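Local atomic coordinates of M152 protein (Murid herpesvirus 1, PDB entry 4G59), a protein that is a viral MHC class I-like glycoprotein that probably binds host NKG2D ligands of the RAE-1 family and helps the virus evade immune recognition. Residues B[207-212]-B[252-257]. Residues are numbered along the deposited sequence; the frame is centred on the assembly and turned at random.
Sequences LAYNIS and ISSPTG. With NAG (2-acetamido-2-deoxy-beta-D-glucopyranose), chain F.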
loop_
_atom_site.group_PDB
_atom_site.type_symbol
_atom_site.label_atom_id
_atom_site.label_comp_id
_atom_site.label_asym_id
_atom_site.label_seq_id
_atom_site.Cartn_x
_atom_site.Cartn_y
_atom_site.Cartn_z
ATOM N N LEU B 207 -9.674 8.963 9.529
ATOM C CA LEU B 207 -8.989 8.579 10.767
ATOM C C LEU B 207 -8.202 7.282 10.595
ATOM O O LEU B 207 -8.479 6.483 9.684
ATOM C CB LEU B 207 -9.982 8.461 11.928
ATOM C CG LEU B 207 -10.600 9.782 12.373
ATOM C CD1 LEU B 207 -11.875 9.574 13.188
ATOM C CD2 LEU B 207 -9.545 10.589 13.167
ATOM N N ALA B 208 -7.211 7.073 11.460
ATOM C CA ALA B 208 -6.450 5.822 11.414
ATOM C C ALA B 208 -7.226 4.690 12.069
ATOM O O ALA B 208 -6.909 4.267 13.167
ATOM C CB ALA B 208 -5.086 5.974 12.050
ATOM N N TYR B 209 -8.245 4.200 11.382
ATOM C CA TYR B 209 -9.074 3.147 11.927
ATOM C C TYR B 209 -8.313 1.839 12.013
ATOM O O TYR B 209 -7.395 1.568 11.234
ATOM C CB TYR B 209 -10.310 2.932 11.055
ATOM C CG TYR B 209 -11.158 4.165 10.831
ATOM C CD1 TYR B 209 -12.094 4.579 11.769
ATOM C CD2 TYR B 209 -11.047 4.892 9.654
ATOM C CE1 TYR B 209 -12.890 5.709 11.539
ATOM C CE2 TYR B 209 -11.825 6.009 9.417
ATOM C CZ TYR B 209 -12.731 6.417 10.357
ATOM O OH TYR B 209 -13.489 7.536 10.089
ATOM N N ASN B 210 -8.700 1.027 12.987
ATOM C CA ASN B 210 -8.139 -0.300 13.132
ATOM C C ASN B 210 -9.258 -1.325 13.045
ATOM O O ASN B 210 -10.233 -1.259 13.793
ATOM C CB ASN B 210 -7.402 -0.431 14.465
ATOM C CG ASN B 210 -6.785 -1.803 14.657
ATOM O OD1 ASN B 210 -6.899 -2.673 13.794
ATOM N ND2 ASN B 210 -6.128 -2.002 15.794
ATOM N N ILE B 211 -9.108 -2.280 12.137
ATOM C CA ILE B 211 -10.077 -3.353 12.000
ATOM C C ILE B 211 -9.393 -4.678 12.371
ATOM O O ILE B 211 -8.284 -4.966 11.909
ATOM C CB ILE B 211 -10.661 -3.384 10.580
ATOM C CG1 ILE B 211 -11.672 -4.503 10.422
ATOM C CG2 ILE B 211 -9.590 -3.555 9.546
ATOM C CD1 ILE B 211 -12.631 -4.241 9.243
ATOM N N SER B 212 -10.039 -5.456 13.233
ATOM C CA SER B 212 -9.500 -6.725 13.679
ATOM C C SER B 212 -10.698 -7.593 14.057
ATOM O O SER B 212 -11.838 -7.111 14.037
ATOM C CB SER B 212 -8.559 -6.519 14.868
ATOM O OG SER B 212 -9.275 -6.106 16.024
ATOM N N ILE B 252 -14.097 -2.649 14.616
ATOM C CA ILE B 252 -13.541 -1.494 13.936
ATOM C C ILE B 252 -13.404 -0.413 14.978
ATOM O O ILE B 252 -14.391 -0.019 15.596
ATOM C CB ILE B 252 -14.488 -1.009 12.845
ATOM C CG1 ILE B 252 -14.704 -2.104 11.805
ATOM C CG2 ILE B 252 -13.914 0.192 12.163
ATOM C CD1 ILE B 252 -15.831 -1.801 10.808
ATOM N N SER B 253 -12.189 0.060 15.201
ATOM C CA SER B 253 -11.973 1.029 16.256
ATOM C C SER B 253 -11.341 2.325 15.755
ATOM O O SER B 253 -10.510 2.325 14.851
ATOM C CB SER B 253 -11.129 0.413 17.357
ATOM O OG SER B 253 -9.793 0.353 16.939
ATOM N N SER B 254 -11.762 3.432 16.355
ATOM C CA SER B 254 -11.362 4.765 15.929
ATOM C C SER B 254 -10.548 5.431 17.027
ATOM O O SER B 254 -10.830 5.251 18.214
ATOM C CB SER B 254 -12.608 5.597 15.653
ATOM O OG SER B 254 -12.283 6.972 15.581
ATOM N N PRO B 255 -9.517 6.189 16.639
ATOM C CA PRO B 255 -8.694 6.833 17.666
ATOM C C PRO B 255 -9.520 7.827 18.480
ATOM O O PRO B 255 -9.105 8.190 19.575
ATOM C CB PRO B 255 -7.620 7.586 16.854
ATOM C CG PRO B 255 -7.672 7.003 15.467
ATOM C CD PRO B 255 -9.027 6.426 15.263
ATOM N N THR B 256 -10.666 8.260 17.958
ATOM C CA THR B 256 -11.509 9.187 18.710
ATOM C C THR B 256 -12.295 8.504 19.827
ATOM O O THR B 256 -13.004 9.173 20.583
ATOM C CB THR B 256 -12.450 9.962 17.810
ATOM O OG1 THR B 256 -13.335 9.043 17.163
ATOM C CG2 THR B 256 -11.663 10.704 16.784
ATOM N N GLY B 257 -12.176 7.186 19.939
ATOM C CA GLY B 257 -12.638 6.516 21.145
ATOM C C GLY B 257 -13.892 5.679 21.045
ATOM O O GLY B 257 -14.310 5.058 22.019
HETATM C C1 NAG F . -4.797 -2.296 16.076
HETATM C C2 NAG F . -4.398 -1.230 17.089
HETATM C C3 NAG F . -2.955 -1.462 17.510
HETATM C C4 NAG F . -2.860 -2.869 18.071
HETATM C C5 NAG F . -3.298 -3.842 16.984
HETATM C C6 NAG F . -3.161 -5.285 17.452
HETATM C C7 NAG F . -5.434 0.961 16.998
HETATM C C8 NAG F . -5.497 2.298 16.319
HETATM N N2 NAG F . -4.549 0.092 16.516
HETATM O O3 NAG F . -2.589 -0.527 18.498
HETATM O O4 NAG F . -1.533 -3.143 18.453
HETATM O O5 NAG F . -4.645 -3.573 16.666
HETATM O O6 NAG F . -3.612 -6.153 16.436
HETATM O O7 NAG F . -6.174 0.706 17.947
#
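N210, joined through ND2 to C1 of an N-acetylglucosamine, is also the residue that pairs with S253 at the end of an antiparallel ladder. The two form a hydrogen-bonded pair: N210 N donates to S253 O at 2.9 Å, and S253 N returns to N210 O at 2.7 Å. Both side chains leave the sheet on the same face, where S253 OG comes within 3.5 Å of N210 CB. The asparagine chi1 of -179° sets CG anti to the backbone N. The acetamido C7 of the sugar approaches N210 CB at 3.5 Å.

On the other face I211 and I252 lie side by side, I211 CD1 against I252 CG1 at 3.9 Å, beside M201 and V233 of the facing sheet, as in the sandwich of an immunoglobulin-like domain. Y209 reaches the same interior; its ring meets S254 CB obliquely, and its hydroxyl bonds to V205 O.

Beyond the ladder, an inverse gamma turn centred on A208 faces the type I turn S254–G257. P255 packs its CD on L207 CB, while L207 CD1 rests 3.8 Å from T256 CG2. S254 OG donates to T256 OG1 (2.8 Å), which also bonds to D179. The chemistry thus separates a glycan-bearing polar face from an apolar one, with the hydroxyl chain linking the turn to the loop holding D179.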